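Local coordinates for protein beta-galacturonidase (Eisenbergiella tayi, PDB 6NCW) that hydrolyses terminal beta-galacturonic acid from glycosides as a family 2 glycoside hydrolase, with beta-glucuronidase activity also possible, at residues R525-T528 and M529-G533; E279-P282 and Q283-C286. One frame throughout, in Å; residues are numbered along the deposited sequence.

Contact 1. Residues R525-T528 and M529-G533; sequences RPRT and MNNKG
N531 OD1 is gripped by two nitrogens of R527. The guanidinium comes side-on, with R527 NE 3.0 Å and R527 NH2 3.0 Å from N531 OD1. The oxygen sits at the guanidinium edge, in its plane, and the amide plane of N531 is turned 45° from it. The other end of the same amide is also bound: N531 ND2 donates to P526 O at 3.0 Å in a nearly straight bond (171°). With both ends held, the rotation of the amide is fixed. P526 O takes a second donor, M529 N at 3.1 Å, from the opposite face of its carbonyl plane. This backbone bond closes a beta turn, with R527 and T528 both at positive phi. M529 CG lies over one face of the R527 guanidinium, 3.9 Å from R527 CZ. E537 and D514 form salt bridges with the same guanidinium.

N530 and K532 belong to the N-x-K motif with which beta-glucuronidases of this family hold the uronate carboxylate. Both residues, and R525, bind galacturonate in this protein. N530 OD1 accepts from K532 N at 3.2 Å, making an Asx turn. CG of N530 is anti to the backbone N (chi1 -175°), which lays its amide alongside the R525 side chain. N530 ND2 is hydrogen-bonded to D131, and R525 NE forms a salt bridge with it. K532 NZ lies over one face of the R525 guanidinium, 3.9 Å from R525 NH1, and also bonds to Y434. The cationic groups of R525 and K532 are consistent with a pocket for an anionic sugar.

The turn leads into strand 529-530, which pairs antiparallel with strand 515-516, beyond barrel strand 504-509. P526, R527 and M529 pack against the second subunit, and T528 OG1 is hydrogen-bonded to K481 O there.

Contact 2. Residues E279-P282 and Q283-C286; sequences EDHP and QFGC
The chain reverses between H281 and G285, where G285 N donates to H281 O at 2.9 Å and closes an alpha turn; G285 has the positive phi that glycine favours. A weak bond from F284 N reaches the same carbonyl oxygen.

The H281 ring is held in the bend. Its CG is anti to the backbone N (chi1 -178°), which swings the ring over the turn. H281 ND1 accepts from Q283 N at 2.9 Å, in a nearly straight bond (165°) close to the ring plane. P282 CD lies over one face of the imidazole. F284 CD2 lies over the opposite face, 3.3 Å from H281 ND1 and 3.4 Å from H281 CE1. The two rings lie side by side and point the same way, but their planes are 35° apart, so they meet obliquely. Q283 CB is 3.7 Å from H281 CE1.

This turn belongs to the loop that follows strand 268-276, the first strand of the TIM barrel, and leads to helix 290-302. It is a beta-to-alpha connection at the C-terminal end of the barrel strands, the end that carries the active site in this fold.

H281 NE2 is hydrogen-bonded to Q283 OE1 of the third subunit, and Q283 OE1 here accepts from H281 NE2 of that subunit. ND1 acting as acceptor is consistent with a proton on NE2.

At the open end the two arms meet through carbon donors and water. D280 CA is 3.2 Å from G285 O in a CA-H...O contact, and C286 CA makes another to E279 O. One water donates to E279 OE2 at 2.7 Å and to C286 O at 2.8 Å. E279 OE2 also forms a salt bridge with R140, and D280 OD2 bonds to Y135.

Contact 2 comes first along the chain, after barrel strand 268-276; contact 1 comes after strand 504-509. These two strands are parallel neighbours, and their pairing closes the barrel. The two loops therefore lie close despite the sequence between them. The centres of contact 1 and contact 2 are about 14 Å apart. R516 joins them: its backbone N bonds to D280 of contact 2, and its side chain bonds to T528 O of contact 1. Contact 1 contributes directly to the galacturonate site, while contact 2 lies near it, with the D280 side chain about 8 Å from that of N530. The two also face different neighbours, the second subunit for 525-533 and the third for 279-286.

Contact 1. Residues R525-T528 and M529-G533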
ATOM      1  N   ARG A 525     -14.383  -2.707 -12.169  1.00 18.94           N
ATOM      2  CA  ARG A 525     -13.925  -3.519 -11.040  1.00 17.15           C
ATOM      3  C   ARG A 525     -12.444  -3.258 -10.802  1.00 21.18           C
ATOM      4  O   ARG A 525     -11.587  -3.999 -11.308  1.00 20.23           O
ATOM      5  CB  ARG A 525     -14.186  -5.006 -11.287  1.00 19.57           C
ATOM      6  CG  ARG A 525     -15.646  -5.403 -11.291  1.00 19.33           C
ATOM      7  CD  ARG A 525     -16.232  -5.269  -9.908  1.00 17.93           C
ATOM      8  NE  ARG A 525     -17.651  -5.639  -9.839  1.00 19.38           N
ATOM      9  CZ  ARG A 525     -18.655  -4.767  -9.929  1.00 20.33           C
ATOM     10  NH1 ARG A 525     -18.389  -3.473 -10.099  1.00 18.31           N
ATOM     11  NH2 ARG A 525     -19.920  -5.181  -9.832  1.00 17.86           N
ATOM     12  N   PRO A 526     -12.106  -2.215 -10.038  1.00 19.90           N
ATOM     13  CA  PRO A 526     -10.695  -1.939  -9.730  1.00 18.93           C
ATOM     14  C   PRO A 526      -9.960  -3.203  -9.301  1.00 20.44           C
ATOM     15  O   PRO A 526     -10.491  -4.033  -8.553  1.00 16.64           O
ATOM     16  CB  PRO A 526     -10.773  -0.921  -8.580  1.00 19.99           C
ATOM     17  CG  PRO A 526     -12.093  -0.224  -8.780  1.00 16.57           C
ATOM     18  CD  PRO A 526     -13.026  -1.278  -9.377  1.00 16.83           C
ATOM     19  N   ARG A 527      -8.727  -3.347  -9.802  1.00 16.89           N
ATOM     20  CA  ARG A 527      -7.858  -4.486  -9.518  1.00 17.23           C
ATOM     21  C   ARG A 527      -8.402  -5.807 -10.063  1.00 20.33           C
ATOM     22  O   ARG A 527      -7.932  -6.875  -9.644  1.00 19.32           O
ATOM     23  CB  ARG A 527      -7.594  -4.639  -8.010  1.00 18.66           C
ATOM     24  CG  ARG A 527      -7.329  -3.328  -7.240  1.00 18.77           C
ATOM     25  CD  ARG A 527      -6.936  -3.653  -5.799  1.00 18.47           C
ATOM     26  NE  ARG A 527      -8.085  -4.176  -5.083  1.00 17.92           N
ATOM     27  CZ  ARG A 527      -8.032  -5.126  -4.163  1.00 23.06           C
ATOM     28  NH1 ARG A 527      -6.861  -5.663  -3.828  1.00 24.36           N
ATOM     29  NH2 ARG A 527      -9.150  -5.545  -3.576  1.00 20.07           N
ATOM     30  N   THR A 528      -9.375  -5.769 -10.985  1.00 20.14           N
ATOM     31  CA  THR A 528     -10.114  -6.965 -11.412  1.00 18.23           C
ATOM     32  C   THR A 528     -10.576  -7.741 -10.171  1.00 21.57           C
ATOM     33  O   THR A 528     -10.370  -8.959 -10.021  1.00 14.77           O
ATOM     34  CB  THR A 528      -9.280  -7.834 -12.370  1.00 21.98           C
ATOM     35  OG1 THR A 528      -8.852  -7.040 -13.481  1.00 18.90           O
ATOM     36  CG2 THR A 528     -10.095  -9.001 -12.954  1.00 19.42           C
ATOM     37  N   MET A 529     -11.159  -6.982  -9.243  1.00 17.15           N
ATOM     38  CA  MET A 529     -11.722  -7.478  -7.996  1.00 19.32           C
ATOM     39  C   MET A 529     -13.057  -6.789  -7.810  1.00 18.83           C
ATOM     40  O   MET A 529     -13.236  -5.656  -8.263  1.00 20.23           O
ATOM     41  CB  MET A 529     -10.851  -7.156  -6.766  1.00 16.86           C
ATOM     42  CG  MET A 529      -9.443  -7.696  -6.800  1.00 17.24           C
ATOM     43  SD  MET A 529      -9.302  -9.483  -6.554  1.00 21.23           S
ATOM     44  CE  MET A 529      -9.686  -9.626  -4.807  1.00 21.29           C
ATOM     45  N   ASN A 530     -13.989  -7.475  -7.153  1.00 16.56           N
ATOM     46  CA  ASN A 530     -15.134  -6.803  -6.548  1.00 17.18           C
ATOM     47  C   ASN A 530     -14.660  -6.324  -5.183  1.00 19.90           C
ATOM     48  O   ASN A 530     -14.235  -7.137  -4.352  1.00 18.51           O
ATOM     49  CB  ASN A 530     -16.342  -7.741  -6.437  1.00 17.45           C
ATOM     50  CG  ASN A 530     -17.616  -7.034  -5.924  1.00 17.13           C
ATOM     51  OD1 ASN A 530     -17.643  -6.506  -4.815  1.00 17.73           O
ATOM     52  ND2 ASN A 530     -18.673  -7.055  -6.725  1.00 16.30           N
ATOM     53  N   ASN A 531     -14.683  -5.006  -4.967  1.00 19.79           N
ATOM     54  CA  ASN A 531     -14.017  -4.391  -3.824  1.00 22.20           C
ATOM     55  C   ASN A 531     -14.969  -4.039  -2.693  1.00 19.20           C
ATOM     56  O   ASN A 531     -14.639  -3.179  -1.859  1.00 17.61           O
ATOM     57  CB  ASN A 531     -13.269  -3.128  -4.266  1.00 17.04           C
ATOM     58  CG  ASN A 531     -12.219  -3.422  -5.304  1.00 18.54           C
ATOM     59  OD1 ASN A 531     -11.097  -3.753  -4.961  1.00 17.65           O
ATOM     60  ND2 ASN A 531     -12.576  -3.294  -6.582  1.00 20.11           N
ATOM     61  N   LYS A 532     -16.142  -4.660  -2.647  1.00 20.01           N
ATOM     62  CA  LYS A 532     -17.136  -4.254  -1.670  1.00 15.19           C
ATOM     63  C   LYS A 532     -17.031  -5.053  -0.393  1.00 18.50           C
ATOM     64  O   LYS A 532     -17.940  -4.995   0.441  1.00 18.61           O
ATOM     65  CB  LYS A 532     -18.527  -4.355  -2.280  1.00 16.96           C
ATOM     66  CG  LYS A 532     -18.673  -3.467  -3.535  1.00 16.81           C
ATOM     67  CD  LYS A 532     -20.118  -3.310  -3.966  1.00 21.88           C
ATOM     68  CE  LYS A 532     -20.235  -2.449  -5.235  1.00 22.13           C
ATOM     69  NZ  LYS A 532     -19.733  -3.132  -6.441  1.00 20.73           N
ATOM     70  N   GLY A 533     -15.942  -5.800  -0.218  1.00 16.16           N
ATOM     71  CA  GLY A 533     -15.733  -6.485   1.038  1.00 15.17           C
ATOM     72  C   GLY A 533     -15.665  -5.507   2.196  1.00 16.01           C
ATOM     73  O   GLY A 533     -15.209  -4.365   2.061  1.00 15.99           O
TER

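Contact 2. Residues E279-P282 and Q283-C286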
ATOM      1  N   GLU A 279     -17.232 -18.099  -2.017  1.00 18.25           N
ATOM      2  CA  GLU A 279     -16.107 -19.015  -1.822  1.00 19.62           C
ATOM      3  C   GLU A 279     -14.932 -18.491  -2.653  1.00 22.03           C
ATOM      4  O   GLU A 279     -14.724 -18.889  -3.805  1.00 17.32           O
ATOM      5  CB  GLU A 279     -16.487 -20.441  -2.216  1.00 18.77           C
ATOM      6  CG  GLU A 279     -17.577 -21.067  -1.304  1.00 21.82           C
ATOM      7  CD  GLU A 279     -17.846 -22.564  -1.609  1.00 26.05           C
ATOM      8  OE1 GLU A 279     -18.262 -23.316  -0.684  1.00 25.17           O
ATOM      9  OE2 GLU A 279     -17.660 -22.972  -2.776  1.00 25.38           O
ATOM     10  N   ASP A 280     -14.163 -17.560  -2.082  1.00 17.75           N
ATOM     11  CA  ASP A 280     -13.019 -17.015  -2.803  1.00 18.89           C
ATOM     12  C   ASP A 280     -11.930 -16.606  -1.819  1.00 21.50           C
ATOM     13  O   ASP A 280     -12.222 -16.107  -0.727  1.00 20.56           O
ATOM     14  CB  ASP A 280     -13.443 -15.829  -3.668  1.00 15.88           C
ATOM     15  CG  ASP A 280     -12.380 -15.445  -4.701  1.00 23.12           C
ATOM     16  OD1 ASP A 280     -11.617 -14.490  -4.433  1.00 21.73           O
ATOM     17  OD2 ASP A 280     -12.306 -16.109  -5.773  1.00 21.45           O
ATOM     18  N   HIS A 281     -10.673 -16.818  -2.209  1.00 18.73           N
ATOM     19  CA  HIS A 281      -9.554 -16.523  -1.319  1.00 18.47           C
ATOM     20  C   HIS A 281      -8.317 -16.408  -2.191  1.00 19.94           C
ATOM     21  O   HIS A 281      -8.193 -17.165  -3.165  1.00 20.59           O
ATOM     22  CB  HIS A 281      -9.382 -17.623  -0.263  1.00 15.13           C
ATOM     23  CG  HIS A 281      -8.283 -17.382   0.724  1.00 18.92           C
ATOM     24  ND1 HIS A 281      -6.948 -17.435   0.385  1.00 17.41           N
ATOM     25  CD2 HIS A 281      -8.324 -17.134   2.056  1.00 16.08           C
ATOM     26  CE1 HIS A 281      -6.214 -17.220   1.462  1.00 18.17           C
ATOM     27  NE2 HIS A 281      -7.024 -17.019   2.485  1.00 20.00           N
ATOM     28  N   PRO A 282      -7.399 -15.488  -1.886  1.00 18.23           N
ATOM     29  CA  PRO A 282      -6.273 -15.225  -2.797  1.00 13.89           C
ATOM     30  C   PRO A 282      -5.283 -16.363  -2.920  1.00 19.47           C
ATOM     31  O   PRO A 282      -4.574 -16.415  -3.929  1.00 19.16           O
ATOM     32  CB  PRO A 282      -5.605 -13.981  -2.198  1.00 17.03           C
ATOM     33  CG  PRO A 282      -6.263 -13.737  -0.904  1.00 19.69           C
ATOM     34  CD  PRO A 282      -7.591 -14.416  -0.902  1.00 18.13           C
ATOM     35  N   GLN A 283      -5.187 -17.262  -1.939  1.00 16.09           N
ATOM     36  CA  GLN A 283      -4.282 -18.399  -2.039  1.00 18.86           C
ATOM     37  C   GLN A 283      -4.989 -19.689  -2.403  1.00 19.19           C
ATOM     38  O   GLN A 283      -4.346 -20.606  -2.922  1.00 23.67           O
ATOM     39  CB  GLN A 283      -3.545 -18.656  -0.721  1.00 18.29           C
ATOM     40  CG  GLN A 283      -2.504 -17.640  -0.303  1.00 20.90           C
ATOM     41  CD  GLN A 283      -1.882 -18.063   1.012  1.00 20.68           C
ATOM     42  OE1 GLN A 283      -2.391 -17.735   2.072  1.00 16.60           O
ATOM     43  NE2 GLN A 283      -0.822 -18.869   0.944  1.00 23.59           N
ATOM     44  N   PHE A 284      -6.276 -19.806  -2.104  1.00 17.70           N
ATOM     45  CA  PHE A 284      -6.972 -21.079  -2.217  1.00 20.49           C
ATOM     46  C   PHE A 284      -8.049 -21.074  -3.289  1.00 21.50           C
ATOM     47  O   PHE A 284      -8.684 -22.110  -3.501  1.00 21.24           O
ATOM     48  CB  PHE A 284      -7.559 -21.476  -0.848  1.00 16.30           C
ATOM     49  CG  PHE A 284      -6.546 -21.412   0.262  1.00 21.98           C
ATOM     50  CD1 PHE A 284      -5.387 -22.175   0.182  1.00 19.01           C
ATOM     51  CD2 PHE A 284      -6.724 -20.562   1.356  1.00 18.82           C
ATOM     52  CE1 PHE A 284      -4.411 -22.111   1.186  1.00 22.76           C
ATOM     53  CE2 PHE A 284      -5.773 -20.490   2.359  1.00 17.16           C
ATOM     54  CZ  PHE A 284      -4.606 -21.267   2.271  1.00 21.84           C
ATOM     55  N   GLY A 285      -8.244 -19.952  -3.998  1.00 19.53           N
ATOM     56  CA  GLY A 285      -9.251 -19.942  -5.048  1.00 18.29           C
ATOM     57  C   GLY A 285     -10.615 -20.153  -4.421  1.00 20.40           C
ATOM     58  O   GLY A 285     -10.994 -19.467  -3.470  1.00 17.56           O
ATOM     59  N   CYS A 286     -11.369 -21.135  -4.912  1.00 23.95           N
ATOM     60  CA  CYS A 286     -12.600 -21.504  -4.226  1.00 19.35           C
ATOM     61  C   CYS A 286     -12.433 -22.779  -3.426  1.00 21.38           C
ATOM     62  O   CYS A 286     -13.422 -23.326  -2.937  1.00 22.46           O
ATOM     63  CB  CYS A 286     -13.766 -21.638  -5.210  1.00 20.65           C
ATOM     64  SG  CYS A 286     -13.663 -23.025  -6.439  1.00 24.77           S
TER
HETATM   65  O   HOH W   1     -15.733 -24.580  -3.822  1.00 18.09           O